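Local coordinates for putative ABC transporter amino acid-binding protein (Sinorhizobium meliloti, PDB 2Q88) that binds the compatible solute ectoine and probably serves as the substrate-binding component of an ABC transporter for osmoprotection, at residues V55-E60 / G71-I76; G133-L138 / V169-V174; V41-F46 / V51-A56. All coordinates share one frame; numbering follows the deposited sequence.

Contact 1 of 3, residues V55-E60 / G71-I76; sequences VASISE and GRHDAI. With CD (cadmium ion), chain E.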
loop_
_atom_site.group_PDB
_atom_site.type_symbol
_atom_site.label_atom_id
_atom_site.label_comp_id
_atom_site.label_asym_id
_atom_site.label_seq_id
_atom_site.Cartn_x
_atom_site.Cartn_y
_atom_site.Cartn_z
ATOM N N VAL A 55 8.642 14.959 -3.337
ATOM C CA VAL A 55 9.557 14.845 -2.204
ATOM C C VAL A 55 8.939 13.831 -1.239
ATOM O O VAL A 55 7.875 14.086 -0.672
ATOM C CB VAL A 55 9.804 16.227 -1.538
ATOM C CG1 VAL A 55 10.507 16.087 -0.187
ATOM C CG2 VAL A 55 10.635 17.130 -2.468
ATOM N N ALA A 56 9.582 12.672 -1.089
ATOM C CA ALA A 56 9.001 11.566 -0.317
ATOM C C ALA A 56 9.465 11.487 1.138
ATOM O O ALA A 56 10.657 11.653 1.442
ATOM C CB ALA A 56 9.230 10.243 -1.017
ATOM N N SER A 57 8.501 11.249 2.026
ATOM C CA SER A 57 8.737 11.007 3.450
ATOM C C SER A 57 8.340 9.555 3.749
ATOM O O SER A 57 7.260 9.129 3.341
ATOM C CB SER A 57 7.859 11.940 4.295
ATOM O OG SER A 57 8.309 13.305 4.277
ATOM N N ILE A 58 9.204 8.811 4.444
ATOM C CA ILE A 58 8.897 7.433 4.875
ATOM C C ILE A 58 8.271 7.426 6.265
ATOM O O ILE A 58 8.745 8.108 7.164
ATOM C CB ILE A 58 10.175 6.552 4.885
ATOM C CG1 ILE A 58 10.644 6.269 3.459
ATOM C CG2 ILE A 58 9.934 5.227 5.630
ATOM C CD1 ILE A 58 12.011 5.595 3.419
ATOM N N SER A 59 7.211 6.641 6.421
ATOM C CA SER A 59 6.611 6.398 7.715
ATOM C C SER A 59 5.956 5.022 7.685
ATOM O O SER A 59 5.825 4.411 6.622
ATOM C CB SER A 59 5.582 7.484 8.052
ATOM O OG SER A 59 4.322 7.221 7.454
ATOM N N GLU A 60 5.542 4.541 8.848
ATOM C CA GLU A 60 4.745 3.317 8.910
ATOM C C GLU A 60 3.332 3.703 8.485
ATOM O O GLU A 60 3.004 4.905 8.460
ATOM C CB GLU A 60 4.845 2.699 10.308
ATOM C CG GLU A 60 6.284 2.292 10.616
ATOM C CD GLU A 60 6.516 1.832 12.038
ATOM O OE1 GLU A 60 7.003 2.639 12.865
ATOM O OE2 GLU A 60 6.236 0.651 12.342
ATOM N N GLY A 71 -1.777 18.156 7.550
ATOM C CA GLY A 71 -1.207 19.008 6.514
ATOM C C GLY A 71 0.292 18.852 6.334
ATOM O O GLY A 71 0.937 19.714 5.740
ATOM N N ARG A 72 0.855 17.756 6.828
ATOM C CA ARG A 72 2.299 17.549 6.725
ATOM C C ARG A 72 2.725 17.095 5.335
ATOM O O ARG A 72 3.813 17.446 4.872
ATOM C CB ARG A 72 2.810 16.578 7.790
ATOM C CG ARG A 72 2.828 17.183 9.187
ATOM C CD ARG A 72 3.518 16.326 10.225
ATOM N NE ARG A 72 2.696 15.200 10.669
ATOM C CZ ARG A 72 1.843 15.247 11.691
ATOM N NH1 ARG A 72 1.679 16.373 12.373
ATOM N NH2 ARG A 72 1.147 14.165 12.032
ATOM N N HIS A 73 1.871 16.319 4.675
ATOM C CA HIS A 73 2.135 15.909 3.296
ATOM C C HIS A 73 0.959 16.256 2.394
ATOM O O HIS A 73 -0.149 16.548 2.875
ATOM C CB HIS A 73 2.497 14.429 3.241
ATOM C CG HIS A 73 3.509 14.040 4.275
ATOM N ND1 HIS A 73 3.186 13.308 5.395
ATOM C CD2 HIS A 73 4.825 14.348 4.392
ATOM C CE1 HIS A 73 4.265 13.147 6.141
ATOM N NE2 HIS A 73 5.273 13.771 5.557
ATOM N N ASP A 74 1.211 16.235 1.092
ATOM C CA ASP A 74 0.223 16.667 0.100
ATOM C C ASP A 74 -0.609 15.503 -0.423
ATOM O O ASP A 74 -1.773 15.676 -0.775
ATOM C CB ASP A 74 0.935 17.387 -1.042
ATOM C CG ASP A 74 1.729 18.592 -0.554
ATOM O OD1 ASP A 74 1.148 19.396 0.205
ATOM O OD2 ASP A 74 2.932 18.810 -0.845
ATOM N N ALA A 75 0.002 14.325 -0.478
ATOM C CA ALA A 75 -0.676 13.115 -0.935
ATOM C C ALA A 75 -0.064 11.905 -0.258
ATOM O O ALA A 75 1.101 11.937 0.112
ATOM C CB ALA A 75 -0.549 12.985 -2.457
ATOM N N ILE A 76 -0.848 10.843 -0.090
ATOM C CA ILE A 76 -0.291 9.542 0.306
ATOM C C ILE A 76 -0.201 8.713 -0.960
ATOM O O ILE A 76 -1.210 8.470 -1.596
ATOM C CB ILE A 76 -1.209 8.839 1.347
ATOM C CG1 ILE A 76 -1.294 9.651 2.639
ATOM C CG2 ILE A 76 -0.700 7.445 1.654
ATOM C CD1 ILE A 76 -2.496 9.247 3.523
HETATM CD CD CD E . 7.484 14.847 6.136
HETATM O O HOH W 1 8.111 16.547 4.633
#
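Ser57 and His73 mark the nearest backbone approach of 55-60 to 71-76, and with 8.2 Å between CA of Ser57 and CA of His73 only side chains can close the distance. They do so through a cadmium ion. NE2 of His73 binds it at 2.5 Å and OG of Ser57 at 2.6 Å, and a water is a third ligand at 2.4 Å. The metal lies at the edge of the imidazole ring and in its plane, as expected for coordination through the ring nitrogen, while CB of Arg72 lies above one face, toward the rim. Ser57 OG stands beside its own backbone N (chi1 -73°), which brings the hydroxyl to the cadmium ion. OG of Ser57 and NE2 of His73 are 3.3 Å apart because they share the metal; they are not hydrogen-bonded to each other. Both residues are partly exposed, so this is a surface metal site. Strands 53-58 and 75-76 are the outer strands of a parallel three-stranded sheet with 14-19 between them, and helix 64-69 on the connection makes a beta-alpha-beta crossover past the middle strand, its Met64 touching both Ser59 and Ile76.

Contact 2 of 3, residues G133-L138 / V169-V174; sequences GTEEKL and VYSLPV. With 4CS ((4S)-2-methyl-1,4,5,6-tetrahydropyrimidine-4-carboxylic acid), chain F.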
loop_
_atom_site.group_PDB
_atom_site.type_symbol
_atom_site.label_atom_id
_atom_site.label_comp_id
_atom_site.label_asym_id
_atom_site.label_seq_id
_atom_site.Cartn_x
_atom_site.Cartn_y
_atom_site.Cartn_z
ATOM N N GLY A 133 -1.953 -1.247 9.118
ATOM C CA GLY A 133 -2.132 -1.821 7.789
ATOM C C GLY A 133 -3.362 -2.697 7.651
ATOM O O GLY A 133 -3.935 -3.138 8.648
ATOM N N THR A 134 -3.761 -2.968 6.407
ATOM C CA THR A 134 -4.911 -3.843 6.150
ATOM C C THR A 134 -4.742 -5.233 6.730
ATOM O O THR A 134 -5.719 -5.822 7.191
ATOM C CB THR A 134 -5.218 -3.974 4.642
ATOM O OG1 THR A 134 -4.000 -4.208 3.919
ATOM C CG2 THR A 134 -5.758 -2.663 4.079
ATOM N N GLU A 135 -3.525 -5.783 6.683
ATOM C CA GLU A 135 -3.307 -7.147 7.197
ATOM C C GLU A 135 -3.537 -7.210 8.690
ATOM O O GLU A 135 -4.164 -8.146 9.185
ATOM C CB GLU A 135 -1.898 -7.657 6.892
ATOM C CG GLU A 135 -1.589 -7.703 5.412
ATOM C CD GLU A 135 -1.230 -6.338 4.870
ATOM O OE1 GLU A 135 -0.931 -5.442 5.684
ATOM O OE2 GLU A 135 -1.257 -6.165 3.634
ATOM N N GLU A 136 -3.023 -6.212 9.406
ATOM C CA GLU A 136 -3.224 -6.126 10.847
ATOM C C GLU A 136 -4.714 -6.106 11.197
ATOM O O GLU A 136 -5.161 -6.846 12.084
ATOM C CB GLU A 136 -2.509 -4.896 11.414
ATOM C CG GLU A 136 -2.663 -4.716 12.914
ATOM C CD GLU A 136 -2.187 -3.362 13.394
ATOM O OE1 GLU A 136 -1.356 -3.334 14.329
ATOM O OE2 GLU A 136 -2.646 -2.329 12.850
ATOM N N LYS A 137 -5.481 -5.267 10.499
ATOM C CA LYS A 137 -6.930 -5.183 10.718
ATOM C C LYS A 137 -7.647 -6.500 10.391
ATOM O O LYS A 137 -8.550 -6.907 11.111
ATOM C CB LYS A 137 -7.541 -4.015 9.929
ATOM C CG LYS A 137 -9.041 -3.779 10.193
ATOM C CD LYS A 137 -9.318 -3.256 11.602
ATOM C CE LYS A 137 -10.823 -3.111 11.856
ATOM N NZ LYS A 137 -11.105 -2.507 13.182
ATOM N N LEU A 138 -7.239 -7.165 9.313
ATOM C CA LEU A 138 -7.830 -8.465 8.958
ATOM C C LEU A 138 -7.576 -9.525 10.019
ATOM O O LEU A 138 -8.453 -10.357 10.288
ATOM C CB LEU A 138 -7.325 -8.959 7.597
ATOM C CG LEU A 138 -7.777 -8.182 6.362
ATOM C CD1 LEU A 138 -6.983 -8.620 5.143
ATOM C CD2 LEU A 138 -9.289 -8.316 6.126
ATOM N N VAL A 169 4.012 -16.180 11.063
ATOM C CA VAL A 169 3.580 -15.760 9.741
ATOM C C VAL A 169 3.835 -14.265 9.617
ATOM O O VAL A 169 3.658 -13.527 10.578
ATOM C CB VAL A 169 2.074 -16.100 9.491
ATOM C CG1 VAL A 169 1.200 -15.691 10.660
ATOM C CG2 VAL A 169 1.552 -15.442 8.226
ATOM N N TYR A 170 4.251 -13.830 8.439
ATOM C CA TYR A 170 4.349 -12.402 8.152
ATOM C C TYR A 170 3.466 -12.112 6.945
ATOM O O TYR A 170 3.548 -12.799 5.928
ATOM C CB TYR A 170 5.801 -12.023 7.890
ATOM C CG TYR A 170 6.052 -10.571 7.495
ATOM C CD1 TYR A 170 5.535 -9.519 8.240
ATOM C CD2 TYR A 170 6.842 -10.264 6.388
ATOM C CE1 TYR A 170 5.786 -8.184 7.879
ATOM C CE2 TYR A 170 7.088 -8.959 6.019
ATOM C CZ TYR A 170 6.563 -7.924 6.762
ATOM O OH TYR A 170 6.837 -6.624 6.392
ATOM N N SER A 171 2.612 -11.111 7.063
ATOM C CA SER A 171 1.628 -10.847 6.028
ATOM C C SER A 171 1.825 -9.474 5.385
ATOM O O SER A 171 1.923 -8.474 6.087
ATOM C CB SER A 171 0.218 -10.966 6.598
ATOM O OG SER A 171 -0.746 -10.868 5.567
ATOM N N LEU A 172 1.899 -9.479 4.050
ATOM C CA LEU A 172 1.946 -8.289 3.188
ATOM C C LEU A 172 1.176 -8.641 1.917
ATOM O O LEU A 172 0.796 -9.807 1.738
ATOM C CB LEU A 172 3.394 -7.956 2.804
ATOM C CG LEU A 172 4.327 -7.306 3.832
ATOM C CD1 LEU A 172 5.645 -6.982 3.190
ATOM C CD2 LEU A 172 3.710 -6.064 4.435
ATOM N N PRO A 173 0.931 -7.670 1.034
ATOM C CA PRO A 173 0.419 -7.969 -0.301
ATOM C C PRO A 173 1.284 -8.980 -1.057
ATOM O O PRO A 173 2.500 -9.010 -0.887
ATOM C CB PRO A 173 0.440 -6.597 -0.994
ATOM C CG PRO A 173 0.233 -5.641 0.118
ATOM C CD PRO A 173 1.093 -6.210 1.232
ATOM N N VAL A 174 0.630 -9.834 -1.848
ATOM C CA VAL A 174 1.289 -10.844 -2.683
ATOM C C VAL A 174 2.558 -10.332 -3.369
ATOM O O VAL A 174 3.622 -10.939 -3.250
ATOM C CB VAL A 174 0.301 -11.397 -3.741
ATOM C CG1 VAL A 174 1.006 -12.314 -4.745
ATOM C CG2 VAL A 174 -0.846 -12.127 -3.045
HETATM O O 4CS F . -2.747 -1.011 4.762
HETATM C C 4CS F . -2.388 -1.019 3.585
HETATM O OXT 4CS F . -2.881 -0.218 2.783
HETATM C CA 4CS F . -1.358 -2.036 3.110
HETATM C CB 4CS F . -0.242 -2.268 4.110
HETATM C CAD 4CS F . 0.717 -3.335 3.573
HETATM N NAG 4CS F . 1.216 -2.923 2.235
HETATM C CAI 4CS F . 0.451 -2.100 1.394
HETATM C CAA 4CS F . 0.993 -1.673 0.019
HETATM N N 4CS F . -0.802 -1.627 1.807
#
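Glu135 of 133-138 reaches across to Ser171 and Pro173 of 169-174, and the direct contact between the segments is van der Waals packing. CG of Glu135 rests against OG of Ser171 at 3.3 Å, and OE2 of Glu135 meets CD of Pro173 at 3.4 Å, the two side chains crossing at about a right angle. CG is anti to the carbonyl carbon (chi1 -60°), which sets it beside the serine; a bend at chi2 turns the carboxylate toward the proline ring and the ligand.

The same groups line the ectoine ring. OE1 of Glu135 lies 3.4 Å from ligand CAD, and CD of Pro173 lies 3.4 Å from ligand NAG, so carboxylate and pyrrolidine border neighbouring ring atoms. CD2 of Leu172 approaches CAD at 4.1 Å.

Pockets of family 3 solute-binding proteins lie between two lobes, and here a helix N-terminus and the end of a strand meet at the ligand. Gly133 is the N-cap of helix 134-141 and Pro173 that of helix 174-184; the N-to-C directions of the segment axes of 134-138 and 169-173 are 126° apart.

Among polar interactions, Thr134 N donates to carboxylate atom O of the ligand at 2.8 Å, with an N-H...O angle of 147°. This places the anion at the start of the helix, where the helix dipole would be expected to stabilise it. Arg86, Glu22 and the backbone N of Phe81 supply further hydrogen bonds to ectoine. Ser171 OG is engaged by Tyr116 OH and by Ala102 O, which fix the hydroxyl against which Glu135 packs. Thr134 OG1 bonds to Glu101 OE2, whereas OE1 of Glu101 lies close to OE2 of Glu135, a proximity of like charges that could raise the proton affinity of one of them.

Contact 3 of 3, residues V41-F46 / V51-A56; sequences VAREIF and VADVVA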
loop_
_atom_site.group_PDB
_atom_site.type_symbol
_atom_site.label_atom_id
_atom_site.label_comp_id
_atom_site.label_asym_id
_atom_site.label_seq_id
_atom_site.Cartn_x
_atom_site.Cartn_y
_atom_site.Cartn_z
ATOM N N VAL A 41 3.785 6.562 -10.758
ATOM C CA VAL A 41 2.526 7.092 -11.274
ATOM C C VAL A 41 2.305 8.537 -10.791
ATOM O O VAL A 41 1.944 9.420 -11.581
ATOM C CB VAL A 41 1.338 6.183 -10.879
ATOM C CG1 VAL A 41 -0.008 6.887 -11.095
ATOM C CG2 VAL A 41 1.378 4.899 -11.674
ATOM N N ALA A 42 2.529 8.757 -9.494
ATOM C CA ALA A 42 2.303 10.045 -8.868
ATOM C C ALA A 42 3.254 11.089 -9.427
ATOM O O ALA A 42 2.850 12.224 -9.679
ATOM C CB ALA A 42 2.464 9.939 -7.354
ATOM N N ARG A 43 4.509 10.702 -9.643
ATOM C CA ARG A 43 5.495 11.639 -10.185
ATOM C C ARG A 43 5.102 12.062 -11.587
ATOM O O ARG A 43 5.198 13.235 -11.919
ATOM C CB ARG A 43 6.904 11.044 -10.206
ATOM C CG ARG A 43 7.954 12.002 -10.778
ATOM C CD ARG A 43 9.296 11.344 -11.048
ATOM N NE ARG A 43 9.788 10.735 -9.821
ATOM C CZ ARG A 43 10.432 11.383 -8.860
ATOM N NH1 ARG A 43 10.698 12.692 -8.973
ATOM N NH2 ARG A 43 10.819 10.712 -7.778
ATOM N N GLU A 44 4.647 11.104 -12.393
ATOM C CA GLU A 44 4.249 11.391 -13.773
ATOM C C GLU A 44 3.033 12.318 -13.845
ATOM O O GLU A 44 3.017 13.262 -14.635
ATOM C CB GLU A 44 4.019 10.096 -14.576
ATOM C CG GLU A 44 3.796 10.305 -16.075
ATOM C CD GLU A 44 4.840 11.222 -16.733
ATOM O OE1 GLU A 44 4.435 12.130 -17.501
ATOM O OE2 GLU A 44 6.064 11.051 -16.492
ATOM N N ILE A 45 2.019 12.064 -13.018
ATOM C CA ILE A 45 0.843 12.946 -13.006
ATOM C C ILE A 45 1.212 14.365 -12.541
ATOM O O ILE A 45 0.869 15.361 -13.191
ATOM C CB ILE A 45 -0.290 12.337 -12.163
ATOM C CG1 ILE A 45 -0.885 11.130 -12.910
ATOM C CG2 ILE A 45 -1.382 13.389 -11.882
ATOM C CD1 ILE A 45 -1.808 10.243 -12.107
ATOM N N PHE A 46 1.924 14.457 -11.420
ATOM C CA PHE A 46 2.318 15.770 -10.914
ATOM C C PHE A 46 3.104 16.551 -11.948
ATOM O O PHE A 46 2.889 17.752 -12.109
ATOM C CB PHE A 46 3.075 15.663 -9.587
ATOM C CG PHE A 46 2.173 15.569 -8.387
ATOM C CD1 PHE A 46 1.279 16.601 -8.088
ATOM C CD2 PHE A 46 2.230 14.464 -7.540
ATOM C CE1 PHE A 46 0.425 16.517 -6.964
ATOM C CE2 PHE A 46 1.391 14.364 -6.428
ATOM C CZ PHE A 46 0.487 15.392 -6.134
ATOM N N VAL A 51 3.936 20.288 -11.710
ATOM C CA VAL A 51 4.671 20.184 -10.442
ATOM C C VAL A 51 5.887 19.315 -10.725
ATOM O O VAL A 51 5.748 18.103 -10.890
ATOM C CB VAL A 51 3.806 19.558 -9.317
ATOM C CG1 VAL A 51 4.606 19.394 -8.032
ATOM C CG2 VAL A 51 2.536 20.382 -9.063
ATOM N N ALA A 52 7.063 19.942 -10.765
ATOM C CA ALA A 52 8.295 19.361 -11.331
ATOM C C ALA A 52 8.910 18.159 -10.592
ATOM O O ALA A 52 9.651 17.370 -11.194
ATOM C CB ALA A 52 9.352 20.457 -11.498
ATOM N N ASP A 53 8.632 18.031 -9.296
ATOM C CA ASP A 53 9.226 16.957 -8.493
ATOM C C ASP A 53 8.269 16.468 -7.420
ATOM O O ASP A 53 7.276 17.132 -7.116
ATOM C CB ASP A 53 10.517 17.447 -7.826
ATOM C CG ASP A 53 11.579 16.351 -7.711
ATOM O OD1 ASP A 53 11.234 15.145 -7.733
ATOM O OD2 ASP A 53 12.801 16.609 -7.616
ATOM N N VAL A 54 8.574 15.294 -6.869
ATOM C CA VAL A 54 7.927 14.805 -5.653
ATOM C C VAL A 54 9.004 14.664 -4.579
ATOM O O VAL A 54 10.159 14.354 -4.887
ATOM C CB VAL A 54 7.128 13.474 -5.859
ATOM C CG1 VAL A 54 5.873 13.718 -6.700
ATOM C CG2 VAL A 54 7.991 12.365 -6.494
ATOM N N VAL A 55 8.642 14.959 -3.337
ATOM C CA VAL A 55 9.557 14.845 -2.204
ATOM C C VAL A 55 8.939 13.831 -1.239
ATOM O O VAL A 55 7.875 14.086 -0.672
ATOM C CB VAL A 55 9.804 16.227 -1.538
ATOM C CG1 VAL A 55 10.507 16.087 -0.187
ATOM C CG2 VAL A 55 10.635 17.130 -2.468
ATOM N N ALA A 56 9.582 12.672 -1.089
ATOM C CA ALA A 56 9.001 11.566 -0.317
ATOM C C ALA A 56 9.465 11.487 1.138
ATOM O O ALA A 56 10.657 11.653 1.442
ATOM C CB ALA A 56 9.230 10.243 -1.017
HETATM O O HOH W 2 6.698 15.362 -10.708
#
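Arg43 on helix 37-48 reaches out to Asp53 and Val54 on the returning chain. Its NH1 forms a salt bridge to Asp53 OD1 at 2.8 Å, with an N-H...O angle of 131°; the acceptor lies close to the guanidinium plane, and the carboxylate plane is turned 59° from it. CG2 of Val54 sits over one guanidinium face, 3.5 Å from NH2 of Arg43 and offset toward the rim. The other Val54 methyl, CG1, touches CD2 of Phe46 at 3.8 Å, so this one valine packs against both the arginine and the phenylalanine.

At the turn, Val51 N donates to Phe46 O at 2.8 Å, and CB of Val51 lies 4.0 Å from CB of Phe46 with the side chains pointing the same way. A water donates to both Arg43 O and Val51 O, linking the backbones a second time. This helix-to-strand turn fits the alternating helices and strands of a periplasmic binding-protein lobe: the segment axes of 41-46 and 53-56 pass 8.0 Å apart at 142°, so the chain nearly reverses.

Arg43 is placed by its extended start (CG anti to N) and a bend at chi3 that turns the guanidinium over Val54, while NH2 has a weak bond to Val34 O. OD1 of Asp53 also accepts a weak bond from Val54 N. Further out, Leu9 of helix 5-12 touches both Phe46 and Val51, and strand 14-19 meets Phe46 through Ala15 and Val54 through Ile17.

Contacts 1 and 3 share Val55 and Ala56 of strand 53-58: contact 3 packs helix 37-48 on its earlier part, and contact 1 ties its later part to 71-76 through cadmium. Their centres are 12 Å apart and lie on the same side of the chain's centre. Contact 2 lies on the opposite side, its centre 21 Å from that of contact 1 and 28 Å from that of contact 3. It is the contact that lines the ectoine pocket; its nearest atoms come within about 7 Å of contact 1 without touching. In contact 3 the side chain of Ala42 is about 14 Å from the bound ectoine. The side chain of Val54 is about 12 Å from a bound cadmium ion.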